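Local coordinates for protein EST1E (Clostridium proteoclasticum, PDB 2WTM) that hydrolyses ester bonds as a promiscuous feruloyl esterase of the alpha/beta-hydrolase clan, probably releasing ferulic acid from plant cell-wall material, at residues 105-110 with 226-231; 131-136 with 194-199. All coordinates share one frame; numbering follows the deposited sequence.

Interaction 1. Residues 105-110 with 226-231; sequences AGHSQG and DTHCYD. With PO4 (phosphate ion), chain E.
His107 is the tightly packed half of this contact. Its CG stands anti to the backbone N (chi1 -176°), which sends the ring toward the turn 227-230. There His107 NE2 gives its hydrogen to His228 O at 2.8 Å. The oxygen lies in the imidazole plane, but the N-H arrives from above the carbonyl plane. Tyr230 meets the same ring tip to tip, with OH 3.6 Å from His107 CD2 at the ring edge; the hydroxyl itself is hydrogen-bonded to Ser132 OG. His107 CE1 sits over one face of the His228 ring, 3.7 Å from His228 NE2, and the two rings cross obliquely. Cys229 SG lies 3.9 Å from His107 CE1.

The side nearer solvent holds Ser108 and His228, both partly exposed, and a phosphate ion, probably from the crystallisation liquor. Ser108 sits on a sharp turn (phi 59°, psi -118°) between strand 99-107 and helix 109-120, as in a nucleophile elbow. Its OG lies 3.0 Å from His228 NE2, at the edge of that ring. Phosphate O3 takes hydrogen bonds from Ser108 OG (a very short 2.5 Å) and His228 NE2 (2.7 Å). Gln109 N and Phe36 N also bind it, consistent with an oxyanion hole. With the ion bound, NE2 is a donor. His228 ND1 bonds Asp200, so the geometry fits a Ser-His-Asp charge relay in which His228 would probably activate Ser108 without the ion.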
ATOM      1  N   ALA A 105      -6.945  13.328  12.352  1.00  9.18           N
ATOM      2  CA  ALA A 105      -7.823  12.586  13.334  1.00 10.82           C
ATOM      3  C   ALA A 105      -8.618  11.542  12.530  1.00 11.80           C
ATOM      4  O   ALA A 105      -8.855  11.698  11.343  1.00 11.16           O
ATOM      5  CB  ALA A 105      -8.822  13.557  14.067  1.00 11.24           C
ATOM      6  N   GLY A 106      -8.962  10.435  13.174  1.00 10.47           N
ATOM      7  CA  GLY A 106      -9.716   9.373  12.515  1.00 10.41           C
ATOM      8  C   GLY A 106     -10.308   8.412  13.481  1.00 10.92           C
ATOM      9  O   GLY A 106      -9.716   8.240  14.519  1.00 10.19           O
ATOM     10  N   HIS A 107     -11.430   7.783  13.125  1.00  9.89           N
ATOM     11  CA  HIS A 107     -12.063   6.785  13.972  1.00  9.93           C
ATOM     12  C   HIS A 107     -11.882   5.366  13.450  1.00 11.43           C
ATOM     13  O   HIS A 107     -12.135   5.087  12.257  1.00  9.88           O
ATOM     14  CB  HIS A 107     -13.540   7.159  14.097  1.00 10.55           C
ATOM     15  CG  HIS A 107     -14.306   6.272  15.035  1.00 12.30           C
ATOM     16  ND1 HIS A 107     -15.126   5.254  14.591  1.00 14.57           N
ATOM     17  CD2 HIS A 107     -14.314   6.209  16.380  1.00 12.09           C
ATOM     18  CE1 HIS A 107     -15.638   4.635  15.646  1.00 15.99           C
ATOM     19  NE2 HIS A 107     -15.159   5.197  16.736  1.00 14.62           N
ATOM     20  N   SER A 108     -11.491   4.463  14.376  1.00  9.56           N
ATOM     21  CA  SER A 108     -11.475   3.026  14.149  1.00 10.86           C
ATOM     22  C   SER A 108     -10.554   2.667  12.962  1.00 10.63           C
ATOM     23  O   SER A 108      -9.398   2.945  13.062  1.00  9.24           O
ATOM     24  CB  SER A 108     -12.886   2.432  14.066  1.00 13.80           C
ATOM     25  OG  SER A 108     -12.789   1.006  14.204  1.00 14.34           O
ATOM     26  N   GLN A 109     -11.050   2.087  11.872  1.00 10.13           N
ATOM     27  CA  GLN A 109     -10.166   1.935  10.693  1.00  9.43           C
ATOM     28  C   GLN A 109      -9.564   3.238  10.221  1.00  9.36           C
ATOM     29  O   GLN A 109      -8.432   3.300   9.762  1.00  9.02           O
ATOM     30  CB  GLN A 109     -10.828   1.225   9.525  1.00  9.31           C
ATOM     31  CG  GLN A 109      -9.906   1.015   8.350  1.00 10.31           C
ATOM     32  CD  GLN A 109     -10.561   0.073   7.320  1.00 10.72           C
ATOM     33  OE1 GLN A 109     -10.570  -1.160   7.624  1.00 13.43           O
ATOM     34  NE2 GLN A 109     -10.975   0.512   6.178  1.00  6.64           N
ATOM     35  N   GLY A 110     -10.271   4.360  10.379  1.00  9.00           N
ATOM     36  CA  GLY A 110      -9.739   5.678  10.091  1.00 10.36           C
ATOM     37  C   GLY A 110      -8.670   6.127  11.060  1.00  8.52           C
ATOM     38  O   GLY A 110      -7.777   6.858  10.707  1.00  8.81           O
ATOM     39  N   ASP A 226     -17.894   3.233  27.942  1.00 19.59           N
ATOM     40  CA  ASP A 226     -18.433   3.627  26.646  1.00 17.12           C
ATOM     41  C   ASP A 226     -18.069   2.670  25.497  1.00 17.27           C
ATOM     42  O   ASP A 226     -17.142   1.850  25.615  1.00 16.66           O
ATOM     43  CB  ASP A 226     -18.065   5.038  26.320  1.00 18.00           C
ATOM     44  CG  ASP A 226     -19.173   5.762  25.578  1.00 16.91           C
ATOM     45  OD1 ASP A 226     -20.141   5.113  25.113  1.00 18.43           O
ATOM     46  OD2 ASP A 226     -19.023   6.968  25.439  1.00 19.70           O
ATOM     47  N   THR A 227     -18.851   2.801  24.435  1.00 16.93           N
ATOM     48  CA  THR A 227     -18.891   1.892  23.324  1.00 17.20           C
ATOM     49  C   THR A 227     -17.941   2.389  22.198  1.00 16.06           C
ATOM     50  O   THR A 227     -17.255   3.409  22.288  1.00 15.73           O
ATOM     51  CB  THR A 227     -20.329   1.784  22.817  1.00 17.83           C
ATOM     52  OG1 THR A 227     -20.753   3.032  22.264  1.00 18.68           O
ATOM     53  CG2 THR A 227     -21.287   1.445  24.003  1.00 21.23           C
ATOM     54  N   HIS A 228     -17.926   1.606  21.162  1.00 15.47           N
ATOM     55  CA  HIS A 228     -17.048   1.899  20.009  1.00 15.26           C
ATOM     56  C   HIS A 228     -17.276   3.276  19.408  1.00 15.54           C
ATOM     57  O   HIS A 228     -16.310   3.919  19.001  1.00 15.92           O
ATOM     58  CB  HIS A 228     -17.254   0.828  18.954  1.00 15.66           C
ATOM     59  CG  HIS A 228     -16.271   0.884  17.826  1.00 16.45           C
ATOM     60  ND1 HIS A 228     -14.912   0.972  18.016  1.00 17.30           N
ATOM     61  CD2 HIS A 228     -16.471   0.865  16.478  1.00 17.91           C
ATOM     62  CE1 HIS A 228     -14.311   1.026  16.833  1.00 16.58           C
ATOM     63  NE2 HIS A 228     -15.232   0.973  15.889  1.00 17.52           N
ATOM     64  N   CYS A 229     -18.539   3.677  19.282  1.00 17.22           N
ATOM     65  CA  CYS A 229     -18.886   5.003  18.727  1.00 16.76           C
ATOM     66  C   CYS A 229     -19.381   5.979  19.770  1.00 17.88           C
ATOM     67  O   CYS A 229     -20.041   6.988  19.440  1.00 18.38           O
ATOM     68  CB  CYS A 229     -19.916   4.901  17.612  1.00 18.53           C
ATOM     69  SG  CYS A 229     -19.408   4.006  16.143  1.00 21.90           S
ATOM     70  N   TYR A 230     -19.067   5.695  21.029  1.00 17.59           N
ATOM     71  CA  TYR A 230     -19.346   6.620  22.123  1.00 18.95           C
ATOM     72  C   TYR A 230     -20.854   6.921  22.298  1.00 20.45           C
ATOM     73  O   TYR A 230     -21.303   8.088  22.301  1.00 19.90           O
ATOM     74  CB  TYR A 230     -18.488   7.886  21.999  1.00 18.44           C
ATOM     75  CG  TYR A 230     -17.140   7.648  21.369  1.00 15.88           C
ATOM     76  CD1 TYR A 230     -16.186   6.854  22.004  1.00 16.95           C
ATOM     77  CD2 TYR A 230     -16.802   8.193  20.154  1.00 17.04           C
ATOM     78  CE1 TYR A 230     -14.924   6.676  21.455  1.00 17.70           C
ATOM     79  CE2 TYR A 230     -15.543   8.008  19.603  1.00 16.78           C
ATOM     80  CZ  TYR A 230     -14.639   7.223  20.236  1.00 16.75           C
ATOM     81  OH  TYR A 230     -13.360   6.976  19.756  1.00 16.39           O
ATOM     82  N   ASP A 231     -21.615   5.856  22.450  1.00 21.94           N
ATOM     83  CA  ASP A 231     -23.086   5.966  22.538  1.00 23.07           C
ATOM     84  C   ASP A 231     -23.422   6.714  23.833  1.00 23.74           C
ATOM     85  O   ASP A 231     -24.386   7.494  23.860  1.00 24.73           O
ATOM     86  CB  ASP A 231     -23.739   4.606  22.571  1.00 24.09           C
ATOM     87  CG  ASP A 231     -23.600   3.828  21.297  1.00 27.35           C
ATOM     88  OD1 ASP A 231     -23.370   4.395  20.230  1.00 31.87           O
ATOM     89  OD2 ASP A 231     -23.827   2.608  21.365  1.00 34.77           O
TER
HETATM   90  P   PO4 E1249     -15.103   0.738  12.004  1.00 27.61           P
HETATM   91  O1  PO4 E1249     -15.960   1.996  12.099  1.00 29.77           O
HETATM   92  O2  PO4 E1249     -16.034  -0.197  11.268  1.00 27.00           O
HETATM   93  O3  PO4 E1249     -14.934   0.113  13.382  1.00 29.06           O
HETATM   94  O4  PO4 E1249     -13.699   0.937  11.364  1.00 15.24           O

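Interaction 2. Residues 131-136 with 194-199; sequences LSPAAM and IVHGDQ
Two neighbouring parallel strands of the central alpha/beta-hydrolase sheet, 125-131 and 192-197, meet here at their C-terminal ends. A single bridge pairs Leu131 with Val195. Ser132 N donates to Val195 O at 2.7 Å, and the donor N lies nearly on the C=O axis. Beyond it segment 131-136 leaves the sheet: Ser132 has positive backbone angles (phi 43°, psi 56°), and Pro133 follows.

Apolar groups pack beside the bridge. Leu131 and Val195 lie side by side and point the same way, with Leu131 CD2 3.7 Å from Val195 CG2. Pro133 crosses Ile194 at about a right angle, and its CD touches Ile194 CG2 at 3.9 Å.

The His196 ring is met over one face by Ser132 CA in a CH-pi contact. CA is 3.9 Å from the ring centroid and displaced toward the rim, nearest to ND1. Both ring nitrogens are bonded outside the contact, ND1 to Ser208 OG and NE2 to Val203 O. These two bonds fix the rotation of the imidazole and so present its face to Ser132.

In Ser132, chi1 of -57° puts OG beside the backbone N, where it gives a hydrogen to a water at 2.7 Å. Gly197 N bonds the same water at 3.0 Å. The water thus spans the strand ends where the direct pairing has stopped. Ser132 OG is also hydrogen-bonded to Tyr230 OH, its strongest polar partner, so this buried hydroxyl is well satisfied. The Ser132 side chain also touches Asp200, the probable triad acid. Loops that follow the C-terminal ends of parallel strands are typical of the alpha/beta-hydrolase fold, and there they carry active-site residues.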
ATOM      1  N   LEU A 131      -9.025   7.975  17.221  1.00 11.87           N
ATOM      2  CA  LEU A 131     -10.229   7.752  18.025  1.00 11.69           C
ATOM      3  C   LEU A 131     -10.609   6.251  17.945  1.00 10.55           C
ATOM      4  O   LEU A 131     -10.869   5.786  16.842  1.00 11.61           O
ATOM      5  CB  LEU A 131     -11.343   8.649  17.528  1.00 12.45           C
ATOM      6  CG  LEU A 131     -11.091  10.128  17.577  1.00 14.45           C
ATOM      7  CD1 LEU A 131     -12.111  10.939  16.778  1.00 18.87           C
ATOM      8  CD2 LEU A 131     -10.919  10.664  18.985  1.00 15.10           C
ATOM      9  N   SER A 132     -10.467   5.497  19.079  1.00 10.81           N
ATOM     10  CA  SER A 132     -10.710   4.052  19.106  1.00 11.41           C
ATOM     11  C   SER A 132     -10.112   3.369  17.884  1.00 10.38           C
ATOM     12  O   SER A 132     -10.807   2.656  17.135  1.00 11.97           O
ATOM     13  CB  SER A 132     -12.236   3.823  19.196  1.00 12.45           C
ATOM     14  OG  SER A 132     -12.741   4.526  20.387  1.00 13.52           O
ATOM     15  N   PRO A 133      -8.793   3.587  17.697  1.00 11.61           N
ATOM     16  CA  PRO A 133      -8.199   3.109  16.450  1.00 10.71           C
ATOM     17  C   PRO A 133      -8.201   1.616  16.313  1.00 11.17           C
ATOM     18  O   PRO A 133      -7.932   0.912  17.305  1.00 12.31           O
ATOM     19  CB  PRO A 133      -6.792   3.652  16.538  1.00 11.48           C
ATOM     20  CG  PRO A 133      -6.508   3.784  17.985  1.00 11.55           C
ATOM     21  CD  PRO A 133      -7.772   4.219  18.565  1.00 11.13           C
ATOM     22  N   ALA A 134      -8.561   1.108  15.160  1.00 10.07           N
ATOM     23  CA  ALA A 134      -8.527  -0.334  14.906  1.00 10.53           C
ATOM     24  C   ALA A 134      -7.114  -0.782  14.592  1.00 10.39           C
ATOM     25  O   ALA A 134      -6.886  -1.447  13.556  1.00 10.75           O
ATOM     26  CB  ALA A 134      -9.482  -0.695  13.750  1.00  9.78           C
ATOM     27  N   ALA A 135      -6.168  -0.478  15.485  1.00 11.68           N
ATOM     28  CA  ALA A 135      -4.746  -0.636  15.200  1.00 11.44           C
ATOM     29  C   ALA A 135      -4.290  -2.093  15.183  1.00 12.00           C
ATOM     30  O   ALA A 135      -3.173  -2.396  14.717  1.00 12.57           O
ATOM     31  CB  ALA A 135      -3.948   0.101  16.220  1.00 13.31           C
ATOM     32  N   MET A 136      -5.121  -2.992  15.694  1.00 11.60           N
ATOM     33  CA  MET A 136      -4.774  -4.445  15.647  1.00 12.81           C
ATOM     34  C   MET A 136      -5.200  -5.105  14.328  1.00 12.04           C
ATOM     35  O   MET A 136      -4.921  -6.308  14.141  1.00 11.09           O
ATOM     36  CB  MET A 136      -5.373  -5.210  16.852  1.00 13.02           C
ATOM     37  CG  MET A 136      -4.981  -4.701  18.202  1.00 19.01           C
ATOM     38  SD  MET A 136      -3.242  -4.879  18.420  1.00 24.85           S
ATOM     39  CE  MET A 136      -3.126  -6.650  18.307  1.00 27.05           C
ATOM     40  N   ILE A 194      -4.855   9.505  21.948  1.00 12.59           N
ATOM     41  CA  ILE A 194      -5.752   8.357  21.688  1.00 13.74           C
ATOM     42  C   ILE A 194      -6.906   8.427  22.631  1.00 15.82           C
ATOM     43  O   ILE A 194      -6.701   8.633  23.847  1.00 15.05           O
ATOM     44  CB  ILE A 194      -5.055   6.980  21.791  1.00 12.99           C
ATOM     45  CG1 ILE A 194      -4.005   6.879  20.708  1.00 16.24           C
ATOM     46  CG2 ILE A 194      -6.082   5.893  21.640  1.00 14.30           C
ATOM     47  CD1 ILE A 194      -3.194   5.590  20.850  1.00 14.96           C
ATOM     48  N   VAL A 195      -8.105   8.295  22.089  1.00 14.70           N
ATOM     49  CA  VAL A 195      -9.349   8.179  22.903  1.00 15.16           C
ATOM     50  C   VAL A 195      -9.938   6.807  22.682  1.00 15.12           C
ATOM     51  O   VAL A 195      -9.873   6.280  21.545  1.00 15.31           O
ATOM     52  CB  VAL A 195     -10.363   9.275  22.470  1.00 15.71           C
ATOM     53  CG1 VAL A 195     -11.573   9.222  23.422  1.00 19.19           C
ATOM     54  CG2 VAL A 195      -9.706  10.599  22.477  1.00 15.12           C
ATOM     55  N   HIS A 196     -10.469   6.138  23.729  1.00 13.71           N
ATOM     56  CA  HIS A 196     -11.045   4.840  23.564  1.00 13.55           C
ATOM     57  C   HIS A 196     -11.951   4.523  24.735  1.00 13.54           C
ATOM     58  O   HIS A 196     -11.579   4.813  25.876  1.00 13.46           O
ATOM     59  CB  HIS A 196      -9.894   3.796  23.510  1.00 12.82           C
ATOM     60  CG  HIS A 196     -10.180   2.556  22.730  1.00 13.14           C
ATOM     61  ND1 HIS A 196      -9.348   2.102  21.720  1.00 17.12           N
ATOM     62  CD2 HIS A 196     -11.180   1.668  22.809  1.00 18.14           C
ATOM     63  CE1 HIS A 196      -9.836   0.996  21.218  1.00 15.84           C
ATOM     64  NE2 HIS A 196     -10.965   0.709  21.846  1.00 17.85           N
ATOM     65  N   GLY A 197     -13.138   4.004  24.412  1.00 14.44           N
ATOM     66  CA  GLY A 197     -14.159   3.556  25.405  1.00 14.79           C
ATOM     67  C   GLY A 197     -13.756   2.208  25.954  1.00 15.70           C
ATOM     68  O   GLY A 197     -13.496   1.291  25.179  1.00 16.65           O
ATOM     69  N   ASP A 198     -13.816   2.049  27.267  1.00 15.87           N
ATOM     70  CA  ASP A 198     -13.378   0.780  27.856  1.00 16.74           C
ATOM     71  C   ASP A 198     -14.398  -0.371  27.756  1.00 17.16           C
ATOM     72  O   ASP A 198     -14.080  -1.479  28.181  1.00 20.64           O
ATOM     73  CB  ASP A 198     -12.826   0.968  29.280  1.00 17.07           C
ATOM     74  CG  ASP A 198     -13.874   1.357  30.295  1.00 16.88           C
ATOM     75  OD1 ASP A 198     -15.083   1.170  30.079  1.00 19.38           O
ATOM     76  OD2 ASP A 198     -13.396   1.922  31.290  1.00 19.60           O
ATOM     77  N   GLN A 199     -15.572  -0.151  27.203  1.00 17.25           N
ATOM     78  CA  GLN A 199     -16.483  -1.199  26.849  1.00 18.91           C
ATOM     79  C   GLN A 199     -16.665  -1.296  25.322  1.00 18.99           C
ATOM     80  O   GLN A 199     -17.741  -1.609  24.831  1.00 20.40           O
ATOM     81  CB  GLN A 199     -17.816  -0.961  27.555  1.00 20.73           C
ATOM     82  CG  GLN A 199     -17.717  -1.107  29.069  1.00 23.52           C
ATOM     83  CD  GLN A 199     -17.548  -2.566  29.527  1.00 28.35           C
ATOM     84  OE1 GLN A 199     -17.807  -3.494  28.756  1.00 31.50           O
ATOM     85  NE2 GLN A 199     -17.146  -2.768  30.770  1.00 26.78           N
TER
HETATM   86  O   HOH W   1     -14.519   3.197  21.929  1.00 14.48           O

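In the fold
Both contacts sit at the C-terminal ends of the strands of the same central sheet, their centres about 6 Å apart. Interaction 2 is fully buried and joins adjacent strands by backbone bonding, apolar packing and one bridging water. Interaction 1 is only partly buried. It joins a strand-to-helix turn to a loop through histidine side chains, and binds an anion. Along the chain, 131-136 and 194-199 are nested inside the loop closed by 105-110 and 226-231. The two meet directly: Tyr230 of interaction 1 bonds Ser132 of interaction 2, and Gly106 O probably accepts from Leu131 N at 2.8 Å. The buried strand pairing thus adjoins the probable catalytic site.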